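Local coordinates for protein carbohydrate esterase family 2 (CE2) (Chaetomium olivicolor, PDB 4XVH) that probably removes acetyl groups from xylan or related plant polysaccharides, as a family 2 carbohydrate esterase joining a jelly-roll beta-sandwich domain to an SGNH-type hydrolase domain, at residues L5-P10 and Q183-Y188; L15-T20 and Y188-A193; Q111-G116 and R201-D206. All blocks are in the same frame, centred on the assembly; numbering follows the deposited sequence.

Contact 1. Residues L5-P10 and Q183-Y188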
# COMPACT_ATOMS: atom_id res chain seq x y z
N LEU A 5 -10.05 -8.59 -1.66
CA LEU A 5 -9.61 -7.39 -1.00
C LEU A 5 -8.59 -6.65 -1.86
O LEU A 5 -7.66 -7.26 -2.38
CB LEU A 5 -9.00 -7.74 0.36
CG LEU A 5 -9.92 -8.60 1.22
CD1 LEU A 5 -9.25 -9.03 2.54
CD2 LEU A 5 -11.19 -7.81 1.50
N GLY A 6 -8.78 -5.34 -2.01
CA GLY A 6 -7.83 -4.55 -2.77
C GLY A 6 -8.07 -4.69 -4.27
O GLY A 6 -9.08 -5.27 -4.70
N ARG A 7 -7.13 -4.18 -5.07
CA ARG A 7 -7.30 -4.17 -6.50
C ARG A 7 -6.80 -5.51 -7.06
O ARG A 7 -5.59 -5.75 -7.12
CB ARG A 7 -6.54 -3.00 -7.11
CG ARG A 7 -6.71 -2.84 -8.63
CD ARG A 7 -5.82 -1.72 -9.16
NE ARG A 7 -6.29 -0.40 -8.74
CZ ARG A 7 -5.84 0.73 -9.28
NH1 ARG A 7 -4.91 0.65 -10.25
NH2 ARG A 7 -6.32 1.92 -8.90
N VAL A 8 -7.74 -6.39 -7.42
CA VAL A 8 -7.39 -7.73 -7.92
C VAL A 8 -8.10 -7.98 -9.24
O VAL A 8 -9.32 -7.92 -9.31
CB VAL A 8 -7.75 -8.83 -6.92
CG1 VAL A 8 -7.45 -10.25 -7.49
CG2 VAL A 8 -6.97 -8.62 -5.60
N ASN A 9 -7.32 -8.23 -10.29
CA ASN A 9 -7.91 -8.48 -11.60
C ASN A 9 -8.68 -9.80 -11.56
O ASN A 9 -8.08 -10.85 -11.39
CB ASN A 9 -6.81 -8.51 -12.66
CG ASN A 9 -7.35 -8.59 -14.09
OD1 ASN A 9 -8.52 -8.91 -14.33
ND2 ASN A 9 -6.47 -8.30 -15.04
N PRO A 10 -10.01 -9.76 -11.72
CA PRO A 10 -10.76 -11.02 -11.65
C PRO A 10 -10.47 -11.97 -12.82
O PRO A 10 -10.81 -13.14 -12.71
CB PRO A 10 -12.22 -10.57 -11.66
CG PRO A 10 -12.22 -9.23 -12.36
CD PRO A 10 -10.88 -8.60 -11.99
N GLN A 183 1.46 6.03 -14.05
CA GLN A 183 1.25 5.00 -15.05
C GLN A 183 0.85 3.67 -14.42
O GLN A 183 -0.05 3.00 -14.91
CB GLN A 183 2.52 4.82 -15.92
CG GLN A 183 2.47 3.68 -16.93
CD GLN A 183 3.80 3.56 -17.72
OE1 GLN A 183 4.71 4.36 -17.53
NE2 GLN A 183 3.89 2.55 -18.60
N LEU A 184 1.54 3.29 -13.35
CA LEU A 184 1.28 2.03 -12.68
C LEU A 184 -0.14 2.02 -12.11
O LEU A 184 -0.80 0.99 -12.10
CB LEU A 184 2.31 1.80 -11.57
CG LEU A 184 3.71 1.54 -12.20
CD1 LEU A 184 4.82 1.37 -11.16
CD2 LEU A 184 3.70 0.37 -13.19
N TYR A 185 -0.58 3.17 -11.63
CA TYR A 185 -1.95 3.31 -11.11
C TYR A 185 -3.05 3.04 -12.15
O TYR A 185 -4.23 2.87 -11.77
CB TYR A 185 -2.13 4.70 -10.51
CG TYR A 185 -3.40 4.92 -9.70
CD1 TYR A 185 -3.56 4.34 -8.43
CD2 TYR A 185 -4.42 5.72 -10.19
CE1 TYR A 185 -4.72 4.57 -7.69
CE2 TYR A 185 -5.55 5.94 -9.46
CZ TYR A 185 -5.71 5.37 -8.23
OH TYR A 185 -6.87 5.64 -7.52
N THR A 186 -2.70 2.97 -13.44
CA THR A 186 -3.73 2.65 -14.45
C THR A 186 -3.87 1.14 -14.69
O THR A 186 -4.72 0.71 -15.47
CB THR A 186 -3.44 3.28 -15.84
OG1 THR A 186 -2.27 2.67 -16.41
CG2 THR A 186 -3.23 4.79 -15.74
N ARG A 187 -3.04 0.35 -14.02
CA ARG A 187 -2.99 -1.08 -14.29
C ARG A 187 -3.85 -1.86 -13.32
O ARG A 187 -3.95 -1.46 -12.18
CB ARG A 187 -1.53 -1.59 -14.21
CG ARG A 187 -0.61 -0.96 -15.25
CD ARG A 187 0.82 -1.45 -15.03
NE ARG A 187 1.70 -1.01 -16.12
CZ ARG A 187 2.94 -1.43 -16.26
NH1 ARG A 187 3.45 -2.31 -15.40
NH2 ARG A 187 3.68 -0.98 -17.27
N TYR A 188 -4.41 -2.99 -13.74
CA TYR A 188 -5.20 -3.81 -12.82
C TYR A 188 -4.25 -4.46 -11.83
O TYR A 188 -4.13 -4.01 -10.70
CB TYR A 188 -6.02 -4.91 -13.53
CG TYR A 188 -7.39 -5.07 -12.86
CD1 TYR A 188 -8.56 -5.10 -13.61
CD2 TYR A 188 -7.49 -5.01 -11.47
CE1 TYR A 188 -9.81 -5.21 -12.98
CE2 TYR A 188 -8.72 -5.10 -10.84
CZ TYR A 188 -9.87 -5.21 -11.60
OH TYR A 188 -11.07 -5.28 -10.93
O HOH W 1 -10.60 -5.06 -8.10

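Contact 2. Residues L15-T20 and Y188-A193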
# COMPACT_ATOMS: atom_id res chain seq x y z
N LEU A 15 -2.91 -11.96 -6.79
CA LEU A 15 -2.60 -11.07 -5.68
C LEU A 15 -1.28 -10.40 -6.00
O LEU A 15 -0.20 -10.96 -5.77
CB LEU A 15 -2.54 -11.83 -4.37
CG LEU A 15 -3.81 -12.65 -4.07
CD1 LEU A 15 -3.59 -13.28 -2.69
CD2 LEU A 15 -5.09 -11.77 -4.08
N SER A 16 -1.39 -9.21 -6.57
CA SER A 16 -0.24 -8.49 -7.09
C SER A 16 0.13 -7.31 -6.19
O SER A 16 1.22 -7.26 -5.63
CB SER A 16 -0.54 -7.99 -8.51
OG SER A 16 0.54 -7.22 -8.98
N TRP A 17 -0.77 -6.34 -6.05
CA TRP A 17 -0.49 -5.20 -5.16
C TRP A 17 -0.37 -5.63 -3.68
O TRP A 17 -0.94 -6.64 -3.26
CB TRP A 17 -1.58 -4.13 -5.34
CG TRP A 17 -1.62 -3.54 -6.72
CD1 TRP A 17 -2.61 -3.71 -7.66
CD2 TRP A 17 -0.61 -2.72 -7.35
NE1 TRP A 17 -2.29 -3.02 -8.82
CE2 TRP A 17 -1.07 -2.41 -8.65
CE3 TRP A 17 0.64 -2.23 -6.94
CZ2 TRP A 17 -0.32 -1.62 -9.54
CZ3 TRP A 17 1.38 -1.44 -7.82
CH2 TRP A 17 0.89 -1.14 -9.10
N PRO A 18 0.39 -4.86 -2.88
CA PRO A 18 0.46 -5.12 -1.44
C PRO A 18 -0.93 -5.03 -0.83
O PRO A 18 -1.74 -4.22 -1.28
CB PRO A 18 1.33 -3.97 -0.91
CG PRO A 18 2.13 -3.50 -2.10
CD PRO A 18 1.15 -3.65 -3.25
N GLY A 19 -1.18 -5.86 0.18
CA GLY A 19 -2.44 -5.77 0.91
C GLY A 19 -3.57 -6.52 0.25
O GLY A 19 -4.62 -6.70 0.88
N THR A 20 -3.40 -6.97 -1.01
CA THR A 20 -4.52 -7.64 -1.67
C THR A 20 -4.75 -9.04 -1.08
O THR A 20 -3.84 -9.66 -0.51
CB THR A 20 -4.31 -7.78 -3.18
OG1 THR A 20 -3.02 -8.35 -3.44
CG2 THR A 20 -4.44 -6.37 -3.85
N TYR A 188 -4.41 -2.99 -13.74
CA TYR A 188 -5.20 -3.81 -12.82
C TYR A 188 -4.25 -4.46 -11.83
O TYR A 188 -4.13 -4.01 -10.70
CB TYR A 188 -6.02 -4.91 -13.53
CG TYR A 188 -7.39 -5.07 -12.86
CD1 TYR A 188 -8.56 -5.10 -13.61
CD2 TYR A 188 -7.49 -5.01 -11.47
CE1 TYR A 188 -9.81 -5.21 -12.98
CE2 TYR A 188 -8.72 -5.10 -10.84
CZ TYR A 188 -9.87 -5.21 -11.60
OH TYR A 188 -11.07 -5.28 -10.93
N GLY A 189 -3.59 -5.54 -12.25
CA GLY A 189 -2.48 -6.08 -11.48
C GLY A 189 -1.25 -5.30 -11.86
O GLY A 189 -1.21 -4.71 -12.95
N ALA A 190 -0.23 -5.31 -11.00
CA ALA A 190 0.94 -4.47 -11.22
C ALA A 190 1.66 -4.68 -12.53
O ALA A 190 2.26 -3.74 -13.04
CB ALA A 190 1.95 -4.66 -10.09
N ASN A 191 1.63 -5.91 -13.08
CA ASN A 191 2.32 -6.14 -14.34
C ASN A 191 1.35 -6.29 -15.50
O ASN A 191 1.74 -6.74 -16.55
CB ASN A 191 3.20 -7.38 -14.28
CG ASN A 191 4.24 -7.28 -13.20
OD1 ASN A 191 4.36 -8.17 -12.36
ND2 ASN A 191 5.02 -6.23 -13.22
N ASP A 192 0.09 -5.91 -15.31
CA ASP A 192 -0.88 -5.96 -16.40
C ASP A 192 -0.68 -4.76 -17.34
O ASP A 192 0.10 -3.85 -17.04
CB ASP A 192 -2.30 -6.04 -15.84
CG ASP A 192 -2.55 -7.36 -15.09
OD1 ASP A 192 -1.78 -8.32 -15.33
OD2 ASP A 192 -3.52 -7.47 -14.30
N ALA A 193 -1.37 -4.76 -18.47
CA ALA A 193 -1.23 -3.69 -19.46
C ALA A 193 -1.58 -2.34 -18.87
O ALA A 193 -2.45 -2.23 -17.99
CB ALA A 193 -2.09 -3.96 -20.66
O HOH W 2 2.54 -8.98 -9.74

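Contact 3. Residues Q111-G116 and R201-D206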
# COMPACT_ATOMS: atom_id res chain seq x y z
N GLN A 111 -14.18 3.67 1.99
CA GLN A 111 -13.16 3.09 1.09
C GLN A 111 -12.03 4.08 0.89
O GLN A 111 -12.27 5.28 0.66
CB GLN A 111 -13.78 2.72 -0.29
CG GLN A 111 -14.94 1.70 -0.23
CD GLN A 111 -15.58 1.45 -1.60
OE1 GLN A 111 -15.57 2.32 -2.45
NE2 GLN A 111 -16.12 0.24 -1.82
N ILE A 112 -10.79 3.58 0.92
CA ILE A 112 -9.63 4.46 0.83
C ILE A 112 -8.55 3.89 -0.10
O ILE A 112 -8.15 2.73 0.05
CB ILE A 112 -9.02 4.66 2.25
CG1 ILE A 112 -10.03 5.34 3.21
CG2 ILE A 112 -7.73 5.43 2.20
CD1 ILE A 112 -9.46 5.53 4.64
N ASP A 113 -8.06 4.71 -1.03
CA ASP A 113 -6.87 4.34 -1.81
C ASP A 113 -5.61 4.88 -1.13
O ASP A 113 -5.60 6.02 -0.65
CB ASP A 113 -6.93 4.90 -3.23
CG ASP A 113 -7.68 3.99 -4.20
OD1 ASP A 113 -8.34 3.04 -3.73
OD2 ASP A 113 -7.64 4.24 -5.44
N ILE A 114 -4.55 4.08 -1.13
CA ILE A 114 -3.27 4.53 -0.61
C ILE A 114 -2.20 4.33 -1.67
O ILE A 114 -1.93 3.20 -2.06
CB ILE A 114 -2.89 3.77 0.65
CG1 ILE A 114 -4.14 3.65 1.56
CG2 ILE A 114 -1.70 4.45 1.33
CD1 ILE A 114 -4.18 2.41 2.40
N ILE A 115 -1.60 5.41 -2.16
CA ILE A 115 -0.72 5.32 -3.32
C ILE A 115 0.67 5.78 -2.93
O ILE A 115 0.80 6.87 -2.37
CB ILE A 115 -1.23 6.20 -4.48
CG1 ILE A 115 -2.69 5.84 -4.84
CG2 ILE A 115 -0.27 6.08 -5.69
CD1 ILE A 115 -3.43 6.95 -5.65
N GLY A 116 1.71 4.99 -3.23
CA GLY A 116 3.04 5.43 -2.86
C GLY A 116 4.17 4.52 -3.27
O GLY A 116 4.08 3.78 -4.27
N ARG A 201 -17.29 0.96 -10.75
CA ARG A 201 -18.01 1.86 -9.86
C ARG A 201 -18.30 1.19 -8.52
O ARG A 201 -18.78 1.84 -7.57
CB ARG A 201 -19.31 2.32 -10.57
CG ARG A 201 -20.05 3.46 -9.87
CD ARG A 201 -19.08 4.58 -9.52
NE ARG A 201 -19.70 5.73 -8.88
CZ ARG A 201 -20.02 5.78 -7.59
NH1 ARG A 201 -19.83 4.70 -6.82
NH2 ARG A 201 -20.55 6.88 -7.07
N SER A 202 -18.04 -0.11 -8.43
CA SER A 202 -18.12 -0.83 -7.16
C SER A 202 -17.06 -0.32 -6.17
O SER A 202 -17.18 -0.50 -4.94
CB SER A 202 -17.97 -2.34 -7.37
OG SER A 202 -16.81 -2.70 -8.12
N TRP A 203 -16.03 0.33 -6.69
CA TRP A 203 -14.96 0.87 -5.83
C TRP A 203 -14.86 2.37 -6.07
O TRP A 203 -14.53 2.82 -7.17
CB TRP A 203 -13.60 0.16 -6.10
CG TRP A 203 -12.43 0.65 -5.22
CD1 TRP A 203 -11.36 1.41 -5.62
CD2 TRP A 203 -12.23 0.39 -3.81
NE1 TRP A 203 -10.52 1.65 -4.54
CE2 TRP A 203 -11.02 1.03 -3.43
CE3 TRP A 203 -12.96 -0.32 -2.84
CZ2 TRP A 203 -10.53 0.99 -2.13
CZ3 TRP A 203 -12.46 -0.37 -1.54
CH2 TRP A 203 -11.27 0.30 -1.19
N SER A 204 -15.15 3.16 -5.03
CA SER A 204 -15.21 4.60 -5.19
C SER A 204 -14.69 5.26 -3.91
O SER A 204 -15.46 5.56 -3.00
CB SER A 204 -16.66 5.04 -5.47
OG SER A 204 -16.71 6.44 -5.73
N PRO A 205 -13.36 5.46 -3.84
CA PRO A 205 -12.74 5.90 -2.60
C PRO A 205 -13.28 7.22 -2.08
O PRO A 205 -13.42 8.20 -2.84
CB PRO A 205 -11.27 6.06 -2.97
CG PRO A 205 -11.06 5.13 -4.10
CD PRO A 205 -12.37 5.04 -4.85
N ASP A 206 -13.57 7.24 -0.79
CA ASP A 206 -13.91 8.47 -0.09
C ASP A 206 -12.67 9.32 0.08
O ASP A 206 -12.74 10.57 0.12
CB ASP A 206 -14.49 8.18 1.27
CG ASP A 206 -15.68 7.27 1.20
OD1 ASP A 206 -16.80 7.79 1.11
OD2 ASP A 206 -15.49 6.04 1.26

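Contact 1. Residues L5-P10 and Q183-Y188
Arg7 NH1 is gripped by two backbone carbonyls of the turn Leu184-Arg187. The bond from Arg7 NH1 to Tyr185 O is 2.8 Å long and nearly straight (165°), and that to Arg187 O is 3.0 Å. Both oxygens lie at the edge of the guanidinium, near its plane, yet the nitrogen stands well above the carbonyl plane of Tyr185 and is tilted less from that of Arg187. The turn is of type I, and its carbonyls thereby gain a cationic partner from a distant part of the chain. Arg7 NH2 sits over one face of the Tyr185 ring toward its rim, 3.3 Å from Tyr185 CE1, and Arg7 CZ completes the cation-pi contact with the planes 50° apart. The arginine is thus held at its edge by carbonyls, while NH2 rests over the face of the Tyr185 ring, and Tyr197 offers a further cation-pi partner.

Tyr188 carries the second half of the contact. Asn9 CA lies over the centre of the Tyr188 ring, 3.5 Å from its centroid in a CH-pi contact, and the Asn9 amide stacks on the same ring, the amide and ring planes nearly parallel. CG of Asn9, anti to its backbone N (chi1 -172°), comes within 3.7 Å of Tyr188 CD1; the amide's polar atoms are bonded to Ala11 and Asp192. Pro10 CD reaches Tyr188 OH at 3.5 Å, and a water in the ring plane joins this hydroxyl to Val8 N. Arginine bound to carbonyls, beside a tyrosine packed on backbone and amide, here forms an interdomain seam between the N-terminal jelly roll and the SGNH hydrolase domain.

Contact 2. Residues L15-T20 and Y188-A193
Two hydrogen bonds to backbone atoms join Ser16 and Trp17 to the loop Tyr188-Ala193. Trp17 NE1 donates to Tyr188 O at 2.8 Å; the oxygen lies at the indole edge, close to the ring plane, and the bond is clearly bent (142°). Ser16 works in the other sense: its OG accepts from Ala190 N over 2.9 Å. With OG anti to the Ser16 backbone N (chi1 176°), the hydroxyl is placed beside the first peptides of the opposing turn. Neighbouring side chains therefore satisfy one carbonyl and one amide of this loop.

Water adds a longer link at the same hydroxyl. One molecule lies 2.8 Å from Ser16 OG and 3.3 Å from Asn191 OD1, extending the polar contact to the more exposed side of the loop.

Apolar contact is concentrated on the indole. Ala190 CB sits over the six-membered ring of Trp17, 3.8 Å from its centroid and only 10° off the normal, while Ala190 CA comes to 3.5 Å from Trp17 CZ2. A methyl group thus lies over one face of a ring whose edge is fixed by the NE1 bond.

Within the loop, Asp192 OD2 receives Gly189 N from above the carboxylate plane, at 2.8 Å. Asp192 N closes back on Gly189 O, so the loop presents Ala190 on a type I turn, Gly189 to Asp192. Trp17, which meets it, also opens a type II turn with Gly19 at a positive phi. The arrangement is a buried contact between loops of the jelly-roll and SGNH hydrolase domains.

Contact 3. Residues Q111-G116 and R201-D206
Strand 111-116 meets the loop 201-206 at its first residues, the touching parts running 78° apart, with the CA atoms of Gln111 and Pro205 closest. Asp206 N donates to Gln111 O at 2.8 Å, and Gln111 N returns a bond of the same length to Asp206 OD2, so both backbone polar atoms of Gln111 are engaged by one residue.

The Gln111 side chain reaches over the loop, sliding past Trp203 in the opposite direction. The chain is extended as far as CD (chi2 176°), and Gln111 OE1 meets Ser204 N at 2.7 Å on a nearly straight bond (170°), while NE2 makes a weak, long hydrogen bond to Ser202 O. On the way Gln111 CB passes over one face of Trp203, 3.8 Å from the centroid of the six-membered ring in a CH-pi contact. The indole edge is held as well: Trp203 NE1 donates to Asp113 OD1 at 2.7 Å, on the syn side of the carboxylate and almost within the ring plane. Pro205 CG packs 3.5 Å from Asp113 OD1, and Asp113 OD2 is taken by Tyr185 OH.

Just beyond the loop, strand 207-211 runs parallel to 111-116, pairing through Asp113 with Ala207 and Val209. Strand 155-160 flanks 111-116 on its other side and meets Trp203 through Asp155 and Ser157, while Tyr246, after helix 228-243, touches Trp203 and Pro205.

In the fold
Contacts 1 and 2 join the same two domains and share Tyr188, whose ring serves the first and whose carbonyl serves the second; Asn9 and Asp192 probably hydrogen-bond between them. Contact 2 is the more buried, whereas contact 1 runs from a buried arginine to an exposed proline. Contact 3 lies wholly in the hydrolase domain, at the start of a parallel-sheet strand, and is only partly buried. Contact 1 rests on a charged guanidinium and a tyrosine ring together; both contacts 2 and 3 use an indole N-H, given to a backbone carbonyl in contact 2 and to a carboxylate in contact 3. Tyr185 links the first and third through its hydroxyl and Asp113, whereas contacts 2 and 3 do not touch.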